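Local coordinates for 1-deoxy-D-xylulose 5-phosphate reductoisomerase (PDB 1R0K), which catalyses the NADPH-dependent, divalent-metal-requiring rearrangement and reduction of 1-deoxy-D-xylulose 5-phosphate to 2-C-methyl-D-erythritol 4-phosphate in the non-mevalonate route to isoprenoids, at the interface of chains A and B. Coordinates in Å, arbitrary orientation; residue numbers count along the deposited sequence, not the author numbering. Chains: chain A/B, 1-deoxy-D-xylulose 5-phosphate reductoisomerase.

Contact 1: the interface of chains A and B. Residues chain A 158, 260, 268, 279; chain B 254, 256, 258.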
loop_
_atom_site.group_PDB
_atom_site.type_symbol
_atom_site.label_atom_id
_atom_site.label_comp_id
_atom_site.label_asym_id
_atom_site.label_seq_id
_atom_site.Cartn_x
_atom_site.Cartn_y
_atom_site.Cartn_z
ATOM N N GLN A 158 7.823 2.130 2.145
ATOM C CA GLN A 158 7.164 0.906 1.714
ATOM C C GLN A 158 6.163 1.128 0.579
ATOM O O GLN A 158 5.774 0.180 -0.094
ATOM C CB GLN A 158 6.461 0.230 2.895
ATOM C CG GLN A 158 7.420 -0.410 3.887
ATOM C CD GLN A 158 6.721 -1.358 4.847
ATOM O OE1 GLN A 158 5.950 -2.220 4.429
ATOM N NE2 GLN A 158 7.000 -1.212 6.141
ATOM N N GLN A 260 0.451 2.359 3.930
ATOM C CA GLN A 260 0.981 1.356 4.847
ATOM C C GLN A 260 0.147 1.537 6.104
ATOM O O GLN A 260 0.093 2.629 6.672
ATOM C CB GLN A 260 2.465 1.603 5.134
ATOM C CG GLN A 260 3.171 0.413 5.792
ATOM C CD GLN A 260 2.961 0.346 7.301
ATOM O OE1 GLN A 260 3.315 -0.645 7.947
ATOM N NE2 GLN A 260 2.401 1.406 7.868
ATOM N N THR A 268 7.386 -3.381 13.642
ATOM C CA THR A 268 6.970 -3.557 12.253
ATOM C C THR A 268 7.919 -2.764 11.345
ATOM O O THR A 268 8.572 -3.340 10.468
ATOM C CB THR A 268 5.504 -3.098 12.034
ATOM O OG1 THR A 268 4.620 -3.992 12.723
ATOM C CG2 THR A 268 5.159 -3.113 10.544
ATOM N N ARG A 279 11.491 -9.992 3.969
ATOM C CA ARG A 279 10.506 -9.697 5.003
ATOM C C ARG A 279 10.697 -10.720 6.112
ATOM O O ARG A 279 11.079 -11.859 5.856
ATOM C CB ARG A 279 9.082 -9.812 4.450
ATOM C CG ARG A 279 8.674 -8.694 3.497
ATOM C CD ARG A 279 8.219 -7.444 4.244
ATOM N NE ARG A 279 7.798 -6.386 3.322
ATOM C CZ ARG A 279 7.184 -5.266 3.689
ATOM N NH1 ARG A 279 6.907 -5.041 4.969
ATOM N NH2 ARG A 279 6.847 -4.366 2.771
ATOM N N ASP B 254 5.655 -9.126 8.997
ATOM C CA ASP B 254 6.139 -8.178 9.987
ATOM C C ASP B 254 5.032 -7.317 10.588
ATOM O O ASP B 254 5.290 -6.470 11.438
ATOM C CB ASP B 254 7.262 -7.291 9.413
ATOM C CG ASP B 254 6.844 -6.506 8.185
ATOM O OD1 ASP B 254 5.634 -6.257 8.003
ATOM O OD2 ASP B 254 7.741 -6.117 7.407
ATOM N N SER B 256 3.072 -5.408 8.752
ATOM C CA SER B 256 2.787 -4.342 7.808
ATOM C C SER B 256 1.623 -4.696 6.887
ATOM O O SER B 256 1.537 -5.803 6.357
ATOM C CB SER B 256 4.030 -4.037 6.974
ATOM O OG SER B 256 3.742 -3.082 5.971
ATOM N N LEU B 258 -0.207 -3.403 3.499
ATOM C CA LEU B 258 -0.142 -2.502 2.360
ATOM C C LEU B 258 -1.536 -2.479 1.759
ATOM O O LEU B 258 -2.150 -3.521 1.557
ATOM C CB LEU B 258 0.875 -3.000 1.329
ATOM C CG LEU B 258 2.324 -3.020 1.821
ATOM C CD1 LEU B 258 3.255 -3.443 0.689
ATOM C CD2 LEU B 258 2.699 -1.633 2.340
#

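Contact 2: the interface of chains A and B. Residues chain A 170, 172, 239, 246, 249, 257, 259; chain B 261, 289.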
loop_
_atom_site.group_PDB
_atom_site.type_symbol
_atom_site.label_atom_id
_atom_site.label_comp_id
_atom_site.label_asym_id
_atom_site.label_seq_id
_atom_site.Cartn_x
_atom_site.Cartn_y
_atom_site.Cartn_z
ATOM N N ARG A 170 1.924 12.840 -5.126
ATOM C CA ARG A 170 1.912 13.437 -3.798
ATOM C C ARG A 170 2.221 12.404 -2.729
ATOM O O ARG A 170 2.006 11.208 -2.923
ATOM C CB ARG A 170 0.552 14.074 -3.485
ATOM C CG ARG A 170 -0.589 13.081 -3.391
ATOM C CD ARG A 170 -1.843 13.681 -2.742
ATOM N NE ARG A 170 -2.992 12.827 -3.027
ATOM C CZ ARG A 170 -4.184 12.908 -2.444
ATOM N NH1 ARG A 170 -4.431 13.819 -1.511
ATOM N NH2 ARG A 170 -5.136 12.059 -2.803
ATOM N N ILE A 172 1.441 11.736 1.290
ATOM C CA ILE A 172 0.581 12.161 2.375
ATOM C C ILE A 172 1.149 11.679 3.699
ATOM O O ILE A 172 1.268 10.477 3.937
ATOM C CB ILE A 172 -0.836 11.581 2.228
ATOM C CG1 ILE A 172 -1.397 11.908 0.840
ATOM C CG2 ILE A 172 -1.740 12.142 3.327
ATOM C CD1 ILE A 172 -2.743 11.262 0.565
ATOM N N LEU A 239 -2.015 15.198 6.518
ATOM C CA LEU A 239 -3.415 14.846 6.704
ATOM C C LEU A 239 -3.649 14.357 8.120
ATOM O O LEU A 239 -3.007 13.411 8.568
ATOM C CB LEU A 239 -3.806 13.751 5.709
ATOM C CG LEU A 239 -5.252 13.250 5.699
ATOM C CD1 LEU A 239 -6.203 14.378 5.316
ATOM C CD2 LEU A 239 -5.368 12.093 4.717
ATOM N N ILE A 246 -3.331 4.354 9.508
ATOM C CA ILE A 246 -2.708 4.529 8.195
ATOM C C ILE A 246 -1.499 5.384 8.585
ATOM O O ILE A 246 -1.657 6.504 9.071
ATOM C CB ILE A 246 -3.583 5.337 7.212
ATOM C CG1 ILE A 246 -4.832 4.540 6.831
ATOM C CG2 ILE A 246 -2.781 5.667 5.962
ATOM C CD1 ILE A 246 -5.710 5.242 5.793
ATOM N N MET A 249 0.961 7.749 3.134
ATOM C CA MET A 249 0.610 7.223 1.817
ATOM C C MET A 249 1.337 7.903 0.669
ATOM O O MET A 249 1.885 8.994 0.819
ATOM C CB MET A 249 -0.891 7.398 1.580
ATOM C CG MET A 249 -1.772 6.998 2.753
ATOM S SD MET A 249 -3.523 7.354 2.465
ATOM C CE MET A 249 -3.697 8.930 3.299
ATOM N N ILE A 257 -3.265 5.063 -4.918
ATOM C CA ILE A 257 -2.677 5.512 -3.660
ATOM C C ILE A 257 -2.254 4.291 -2.853
ATOM O O ILE A 257 -3.079 3.435 -2.520
ATOM C CB ILE A 257 -3.680 6.338 -2.822
ATOM C CG1 ILE A 257 -4.139 7.562 -3.617
ATOM C CG2 ILE A 257 -3.030 6.773 -1.506
ATOM C CD1 ILE A 257 -5.243 8.376 -2.927
ATOM N N ALA A 259 -0.828 2.820 0.598
ATOM C CA ALA A 259 -0.738 3.180 2.000
ATOM C C ALA A 259 -0.196 2.023 2.822
ATOM O O ALA A 259 -0.347 0.855 2.452
ATOM C CB ALA A 259 -2.112 3.573 2.520
ATOM N N ILE B 261 -5.583 2.404 -2.322
ATOM C CA ILE B 261 -6.727 3.280 -2.112
ATOM C C ILE B 261 -6.878 4.236 -3.289
ATOM O O ILE B 261 -5.904 4.543 -3.967
ATOM C CB ILE B 261 -6.517 4.111 -0.815
ATOM C CG1 ILE B 261 -6.149 3.176 0.343
ATOM C CG2 ILE B 261 -7.777 4.906 -0.479
ATOM C CD1 ILE B 261 -5.796 3.888 1.634
ATOM N N PHE B 289 -9.251 12.859 0.787
ATOM C CA PHE B 289 -9.581 12.299 2.094
ATOM C C PHE B 289 -10.336 13.256 3.017
ATOM O O PHE B 289 -11.122 12.819 3.865
ATOM C CB PHE B 289 -8.314 11.824 2.808
ATOM C CG PHE B 289 -7.647 10.648 2.150
ATOM C CD1 PHE B 289 -6.727 10.832 1.124
ATOM C CD2 PHE B 289 -7.945 9.348 2.561
ATOM C CE1 PHE B 289 -6.107 9.738 0.517
ATOM C CE2 PHE B 289 -7.333 8.252 1.961
ATOM C CZ PHE B 289 -6.413 8.447 0.940
#

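Contact 1: the interface of chains A and B
B:Ser256 reaches across the homodimer interface with its hydroxyl and meets two glutamine side chains of chain A. The OG–OE1 distance to the amide oxygen of A:Gln158 is 2.8 Å, and the longer bond, from OG to OE1 of A:Gln260, measures 3.2 Å. Neither approach lies exactly in its amide plane: the hydroxyl is tilted 26° from that of A:Gln158 and less from that of A:Gln260. With OG anti to the backbone N (chi1 175°), the serine presents its hydroxyl to both carbonyls.

The guanidinium of A:Arg279 points NH1 and NH2 together at the same A:Gln158 oxygen, NH2 at 2.9 Å and NH1 at 3.0 Å from OE1. The oxygen lies at the guanidinium edge, yet both nitrogens stand well above the amide's own plane. With B:Ser256 OG, these two nitrogens make OE1 a shared acceptor, which should fix the rotation of the amide. NH1 also turns to the partner chain, where it forms a salt bridge of 2.8 Å with OD2 of B:Asp254 through that oxygen's syn lone pair. The guanidinium and carboxylate planes are 59° apart, and the two groups do not lie flat together. The other carboxylate oxygen, OD1, takes the backbone N of B:Ser256 at 2.8 Å, a bond within chain B that probably steadies the loop.

A:Thr268 adds a bond in the carbonyl plane, OG1 to O of B:Asp254, 2.9 Å. Its methyl CG2 packs 3.8 Å from CA of B:Ser256, while CD2 of B:Leu258 lies against CG of A:Gln260.

In the fold, the chain B loop leading into strand 257-261 lies against helices 151-159 and 267-275 of chain A, and A:Gln260 pairs antiparallel with B:Leu258.

Contact 2: the interface of chains A and B
The backbone O of A:Ile257 takes the N of B:Ile261 at 2.7 Å, and the return bond, from A:Ile257 N to B:Ile261 O, is 2.9 Å. This antiparallel bridge joins the 257-261 strands of the two subunits in the dimer of this DXR-family reductoisomerase. At one side of it, CD1 of B:Ile261 rests on the methyl CB of A:Ala259, 3.8 Å away.

B:Phe289, at the start of helix 289-292, pushes its ring into an apolar cluster on chain A. A:Met249 comes from the opposite direction: SD sits above the rim at CZ, 3.4 Å away, and the methyl CE lies over the same face, 3.8 Å from the ring centroid and displaced toward the rim. The bend at chi3 (-97°) turns this methyl onto the ring for a CH-pi contact. A:Leu239 meets the base of the side chain at about a right angle, its CD2 reaching CB of B:Phe289 at 3.5 Å. CD1 of A:Ile172 comes obliquely over the rim at CE1, 3.7 Å away, on the side of the A:Met249 methyl, while CD1 of A:Ile257 meets CE1 at 3.8 Å from beyond the rim, slightly to the other side.

A:Arg170 lies beside the ring. CD1 of A:Ile172 sits over the centre of its guanidinium face, and NH2 comes near CE1 of B:Phe289, the guanidinium and phenyl planes being 48° apart.

Contact 1 and contact 2 lie side by side on one continuous interface, with the centres of their C-alpha atoms about 15 Å apart. Strand 257-261 of each chain runs through both, and the two bridges keep one register along these antiparallel strands, with the two-fold axis passing near residue 259 of each chain. The polar, charged patch follows the loop before the strand, whereas contact 2 adds helix 289-292 of chain B and strands 170-175, 236-240 and 246-252 of chain A. Symmetry repeats each contact with the chains exchanged, so both patches occur twice in the homodimer, where they would together fix the register of the shared sheet.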